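TRAP dicarboxylate transporter, DctP subunit (Ochrobactrum anthropi, PDB 4P47) probably binds a small organic acid in the periplasm and delivers it to a TRAP membrane transporter, as the solute-binding subunit of the system. Local coordinates at residues Phe151-Asn156 / Asn213-Ile218; Glu198-Leu203 / Phe223-Lys228. All blocks are in the same frame, centred on the assembly; numbering follows the deposited sequence.

In the fold
Contact 1 pairs the end of strand 141-156 with the exit of strand 210-213 into helix 216-220; contact 2 sets helix 196-205 against the turn that follows helix 216-220. The segments alternate along the chain. Contact 1 is buried, its centre about 12 Å from that of the chain, and is mainly polar: a strand pair, a hydrogen bond between two side-chain amides and a guanidinium lying beside an asparagine. Contact 2, its centre about 22 Å from that of the chain, is only partly buried and mainly apolar, with a tyrosine-carboxylate hydrogen bond on its exposed side. Their centres are about 12 Å apart, and the hydrogen-bonded side chains of Thr155 and Gln227 join them.

Contact 1 (Phe151-Asn156 / Asn213-Ile218); sequences FRNLTN and NPNANI
Asn153 and Asn213 face each other as an antiparallel hydrogen-bonded pair: Asn153 N donates to Asn213 O at 2.9 Å, and Asn213 N donates to Asn153 O at 3.0 Å. Asn153 also bonds through its side chain, ND2 reaching Asn215 OD1 at 2.9 Å in a fairly straight bond (161° at the hydrogen). The acceptor lies near the Asn153 amide plane, whereas the donor stands above the Asn215 carbonyl plane. Pro214 CA comes within 3.2 Å of Phe151 O as a CA-H...O contact, and one water accepts from Asn215 N and donates to that same Phe151 O. This is where strand 210-213, paired with the long strand 141-156, gives way to helix 216-220 in the mixed sheet of this periplasmic binding protein. Further along, Thr155 CG2 and Ile218 CD1 meet tip to tip at a tight 3.5 Å. Arg152 runs beside Asn213, pointing the same way, its chain bent at chi3 (69°) so that Asn213 CA lies against one guanidinium face, off toward its rim. Glu212 holds its NE in a salt bridge and Asn238 accepts from NH1. In the next shell, Asn153 OD1 accepts from the backbone of Arg234 and Asn215 ND2 binds Asp279 of helix 254-288, which sets the rotation of the two amides.

Contact 2 (Glu198-Leu203 / Phe223-Lys228); sequences ELYTAL and FYEVQK
Leu203 and Phe223 cross at about a right angle, with Leu203 CD1 over one face of the ring, 4.1 Å from its centroid and displaced toward Phe223 CD1. Leu199 reaches the far end of the same ring, its CD2 lying 3.8 Å from Phe223 CZ. Tyr200 has CG anti to its backbone N (chi1 175°), which carries the phenol from the helix across to Glu225. Its OH donates to Glu225 OE1 at 2.6 Å, close to the ring plane, while the carboxylate stands nearly perpendicular to the ring (81°). Val226 lies across the tyrosine, CG1 making an off-centre CH-pi contact, and its other methyl, CG2, packs on Leu203 CB at 3.8 Å. Gln227 bends at chi2 (-79°) to lay its amide against Leu203 CD2; NE2 bonds back to Val226 O and to Asp209 O, and OE1 is hydrogen-bonded to Thr155 OG1. A water bridges Leu203 O and Val226 O, donating to both. Leu199, Leu203 and Phe223 all touch Gln211 of strand 210-213. Helix 196-205 is the crossover between strands 190-192 and 210-213, which flank parallel strand 171-173, as in alpha/beta domains of periplasmic binding proteins; the 3-10 turn packs on it before strand 229-245.

Contact 1 (Phe151-Asn156 / Asn213-Ile218)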
# COMPACT_ATOMS: atom_id res chain seq x y z
N PHE A 151 -5.36 -2.85 1.76
CA PHE A 151 -6.18 -2.92 0.56
C PHE A 151 -6.95 -1.64 0.31
O PHE A 151 -7.37 -0.93 1.23
CB PHE A 151 -7.16 -4.11 0.66
CG PHE A 151 -6.49 -5.44 0.55
CD1 PHE A 151 -6.07 -5.92 -0.67
CD2 PHE A 151 -6.22 -6.19 1.69
CE1 PHE A 151 -5.40 -7.13 -0.75
CE2 PHE A 151 -5.57 -7.39 1.61
CZ PHE A 151 -5.15 -7.85 0.39
N ARG A 152 -7.16 -1.37 -0.97
CA ARG A 152 -8.09 -0.33 -1.40
C ARG A 152 -9.42 -0.96 -1.75
O ARG A 152 -9.47 -1.90 -2.55
CB ARG A 152 -7.51 0.43 -2.60
CG ARG A 152 -6.12 0.95 -2.34
CD ARG A 152 -5.63 1.85 -3.44
NE ARG A 152 -6.35 3.12 -3.50
CZ ARG A 152 -6.08 4.19 -2.77
NH1 ARG A 152 -5.10 4.19 -1.90
NH2 ARG A 152 -6.81 5.27 -2.95
N ASN A 153 -10.47 -0.45 -1.13
CA ASN A 153 -11.85 -0.90 -1.30
C ASN A 153 -12.73 0.24 -1.83
O ASN A 153 -12.24 1.33 -2.13
CB ASN A 153 -12.34 -1.48 0.03
CG ASN A 153 -11.58 -2.74 0.42
OD1 ASN A 153 -11.33 -3.63 -0.41
ND2 ASN A 153 -11.20 -2.82 1.68
N LEU A 154 -14.03 -0.00 -1.95
CA LEU A 154 -14.91 0.90 -2.68
C LEU A 154 -16.18 1.20 -1.90
O LEU A 154 -16.92 0.29 -1.55
CB LEU A 154 -15.31 0.22 -4.00
CG LEU A 154 -16.26 0.99 -4.90
CD1 LEU A 154 -15.66 2.28 -5.40
CD2 LEU A 154 -16.69 0.13 -6.07
N THR A 155 -16.44 2.48 -1.65
CA THR A 155 -17.72 2.88 -1.08
C THR A 155 -18.54 3.62 -2.12
O THR A 155 -18.01 4.19 -3.05
CB THR A 155 -17.57 3.78 0.18
OG1 THR A 155 -17.00 5.06 -0.17
CG2 THR A 155 -16.72 3.13 1.25
N ASN A 156 -19.86 3.58 -1.97
CA ASN A 156 -20.73 4.45 -2.72
C ASN A 156 -22.05 4.65 -1.95
O ASN A 156 -22.28 4.03 -0.90
CB ASN A 156 -20.93 3.95 -4.16
CG ASN A 156 -22.04 2.93 -4.28
OD1 ASN A 156 -23.13 3.25 -4.74
ND2 ASN A 156 -21.76 1.71 -3.90
N ASN A 213 -10.50 3.75 -1.57
CA ASN A 213 -9.48 4.04 -0.56
C ASN A 213 -9.44 2.87 0.42
O ASN A 213 -10.34 2.02 0.43
CB ASN A 213 -9.77 5.34 0.23
CG ASN A 213 -9.07 6.56 -0.34
OD1 ASN A 213 -7.86 6.55 -0.57
ND2 ASN A 213 -9.82 7.63 -0.54
N PRO A 214 -8.42 2.85 1.29
CA PRO A 214 -8.46 1.88 2.40
C PRO A 214 -9.62 2.09 3.35
O PRO A 214 -10.26 3.14 3.38
CB PRO A 214 -7.12 2.10 3.11
CG PRO A 214 -6.24 2.76 2.08
CD PRO A 214 -7.19 3.65 1.31
N ASN A 215 -9.93 1.05 4.12
CA ASN A 215 -11.02 1.11 5.06
C ASN A 215 -10.85 2.20 6.13
O ASN A 215 -11.84 2.80 6.55
CB ASN A 215 -11.17 -0.23 5.77
CG ASN A 215 -11.64 -1.34 4.86
OD1 ASN A 215 -12.24 -1.09 3.81
ND2 ASN A 215 -11.34 -2.58 5.25
N ALA A 216 -9.61 2.45 6.57
CA ALA A 216 -9.39 3.36 7.68
C ALA A 216 -9.96 4.72 7.37
O ALA A 216 -10.47 5.39 8.26
CB ALA A 216 -7.91 3.48 7.99
N ASN A 217 -9.89 5.12 6.11
CA ASN A 217 -10.37 6.44 5.71
C ASN A 217 -11.85 6.60 5.98
O ASN A 217 -12.31 7.71 6.24
CB ASN A 217 -10.10 6.66 4.22
CG ASN A 217 -8.63 6.57 3.87
OD1 ASN A 217 -8.00 5.52 4.04
ND2 ASN A 217 -8.09 7.65 3.33
N ILE A 218 -12.62 5.52 5.88
CA ILE A 218 -14.06 5.61 6.09
C ILE A 218 -14.35 6.12 7.50
O ILE A 218 -15.24 6.95 7.71
CB ILE A 218 -14.74 4.24 5.85
CG1 ILE A 218 -14.54 3.82 4.40
CG2 ILE A 218 -16.24 4.31 6.20
CD1 ILE A 218 -14.87 2.37 4.09
O HOH W 1 -8.19 -1.30 3.84

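Contact 2 (Glu198-Leu203 / Phe223-Lys228)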
# COMPACT_ATOMS: atom_id res chain seq x y z
N GLU A 198 -11.74 17.89 -0.10
CA GLU A 198 -13.07 18.24 -0.59
C GLU A 198 -14.01 17.04 -0.70
O GLU A 198 -15.20 17.20 -0.98
CB GLU A 198 -12.96 18.92 -1.95
CG GLU A 198 -12.21 20.24 -1.86
CD GLU A 198 -11.96 20.91 -3.19
OE1 GLU A 198 -12.23 20.33 -4.25
OE2 GLU A 198 -11.44 22.04 -3.15
N LEU A 199 -13.49 15.84 -0.46
CA LEU A 199 -14.19 14.61 -0.77
C LEU A 199 -15.42 14.35 0.11
O LEU A 199 -16.47 14.00 -0.41
CB LEU A 199 -13.22 13.42 -0.71
CG LEU A 199 -13.76 12.03 -1.08
CD1 LEU A 199 -14.56 12.05 -2.38
CD2 LEU A 199 -12.60 11.03 -1.16
N TYR A 200 -15.31 14.52 1.42
CA TYR A 200 -16.48 14.32 2.29
C TYR A 200 -17.68 15.14 1.79
O TYR A 200 -18.80 14.64 1.66
CB TYR A 200 -16.17 14.70 3.74
CG TYR A 200 -17.39 14.62 4.64
CD1 TYR A 200 -18.31 15.66 4.66
CD2 TYR A 200 -17.63 13.51 5.44
CE1 TYR A 200 -19.43 15.60 5.45
CE2 TYR A 200 -18.75 13.46 6.23
CZ TYR A 200 -19.65 14.51 6.23
OH TYR A 200 -20.78 14.45 7.02
N THR A 201 -17.44 16.41 1.49
CA THR A 201 -18.53 17.31 1.13
C THR A 201 -19.06 16.99 -0.26
O THR A 201 -20.27 17.07 -0.49
CB THR A 201 -18.12 18.80 1.22
OG1 THR A 201 -17.53 19.06 2.50
CG2 THR A 201 -19.33 19.69 1.06
N ALA A 202 -18.19 16.60 -1.19
CA ALA A 202 -18.66 16.18 -2.51
C ALA A 202 -19.50 14.90 -2.42
O ALA A 202 -20.47 14.75 -3.16
CB ALA A 202 -17.50 16.02 -3.49
N LEU A 203 -19.14 13.99 -1.52
CA LEU A 203 -19.96 12.81 -1.28
C LEU A 203 -21.30 13.20 -0.65
O LEU A 203 -22.34 12.66 -0.99
CB LEU A 203 -19.24 11.79 -0.39
CG LEU A 203 -17.98 11.15 -1.00
CD1 LEU A 203 -17.22 10.42 0.07
CD2 LEU A 203 -18.30 10.23 -2.14
N PHE A 223 -16.70 9.05 6.35
CA PHE A 223 -17.43 8.80 5.13
C PHE A 223 -18.68 7.95 5.38
O PHE A 223 -19.60 7.96 4.58
CB PHE A 223 -16.53 8.12 4.08
CG PHE A 223 -15.42 8.98 3.53
CD1 PHE A 223 -15.48 10.36 3.50
CD2 PHE A 223 -14.29 8.38 3.02
CE1 PHE A 223 -14.45 11.11 2.97
CE2 PHE A 223 -13.25 9.14 2.49
CZ PHE A 223 -13.34 10.49 2.48
N TYR A 224 -18.74 7.26 6.52
CA TYR A 224 -19.92 6.50 6.88
C TYR A 224 -21.14 7.43 7.06
O TYR A 224 -22.27 6.94 7.04
CB TYR A 224 -19.68 5.68 8.16
CG TYR A 224 -19.26 6.51 9.36
CD1 TYR A 224 -20.22 7.16 10.14
CD2 TYR A 224 -17.93 6.65 9.71
CE1 TYR A 224 -19.83 7.91 11.23
CE2 TYR A 224 -17.54 7.40 10.79
CZ TYR A 224 -18.49 8.04 11.55
OH TYR A 224 -18.10 8.80 12.64
N GLU A 225 -20.94 8.74 7.20
CA GLU A 225 -22.06 9.68 7.35
C GLU A 225 -22.71 9.97 6.01
O GLU A 225 -23.84 10.47 5.95
CB GLU A 225 -21.60 11.01 7.97
CG GLU A 225 -21.03 10.87 9.37
CD GLU A 225 -20.55 12.18 9.99
OE1 GLU A 225 -20.54 13.21 9.29
OE2 GLU A 225 -20.17 12.18 11.18
N VAL A 226 -21.99 9.67 4.92
CA VAL A 226 -22.39 10.10 3.59
C VAL A 226 -22.31 8.98 2.54
O VAL A 226 -22.44 9.23 1.35
CB VAL A 226 -21.59 11.36 3.14
CG1 VAL A 226 -21.98 12.55 3.98
CG2 VAL A 226 -20.09 11.13 3.23
N GLN A 227 -22.05 7.75 3.01
CA GLN A 227 -21.97 6.55 2.19
C GLN A 227 -22.65 5.39 2.88
O GLN A 227 -22.28 5.05 3.99
CB GLN A 227 -20.51 6.16 1.97
CG GLN A 227 -19.64 7.22 1.28
CD GLN A 227 -19.84 7.25 -0.22
OE1 GLN A 227 -19.09 6.61 -0.96
NE2 GLN A 227 -20.81 8.02 -0.68
N LYS A 228 -23.61 4.77 2.21
CA LYS A 228 -24.31 3.62 2.78
C LYS A 228 -23.71 2.25 2.46
O LYS A 228 -24.07 1.27 3.12
CB LYS A 228 -25.78 3.63 2.34
CG LYS A 228 -26.61 4.62 3.15
CD LYS A 228 -28.04 4.74 2.61
CE LYS A 228 -28.98 5.47 3.60
NZ LYS A 228 -28.53 6.85 3.91
O HOH W 2 -24.29 11.36 0.64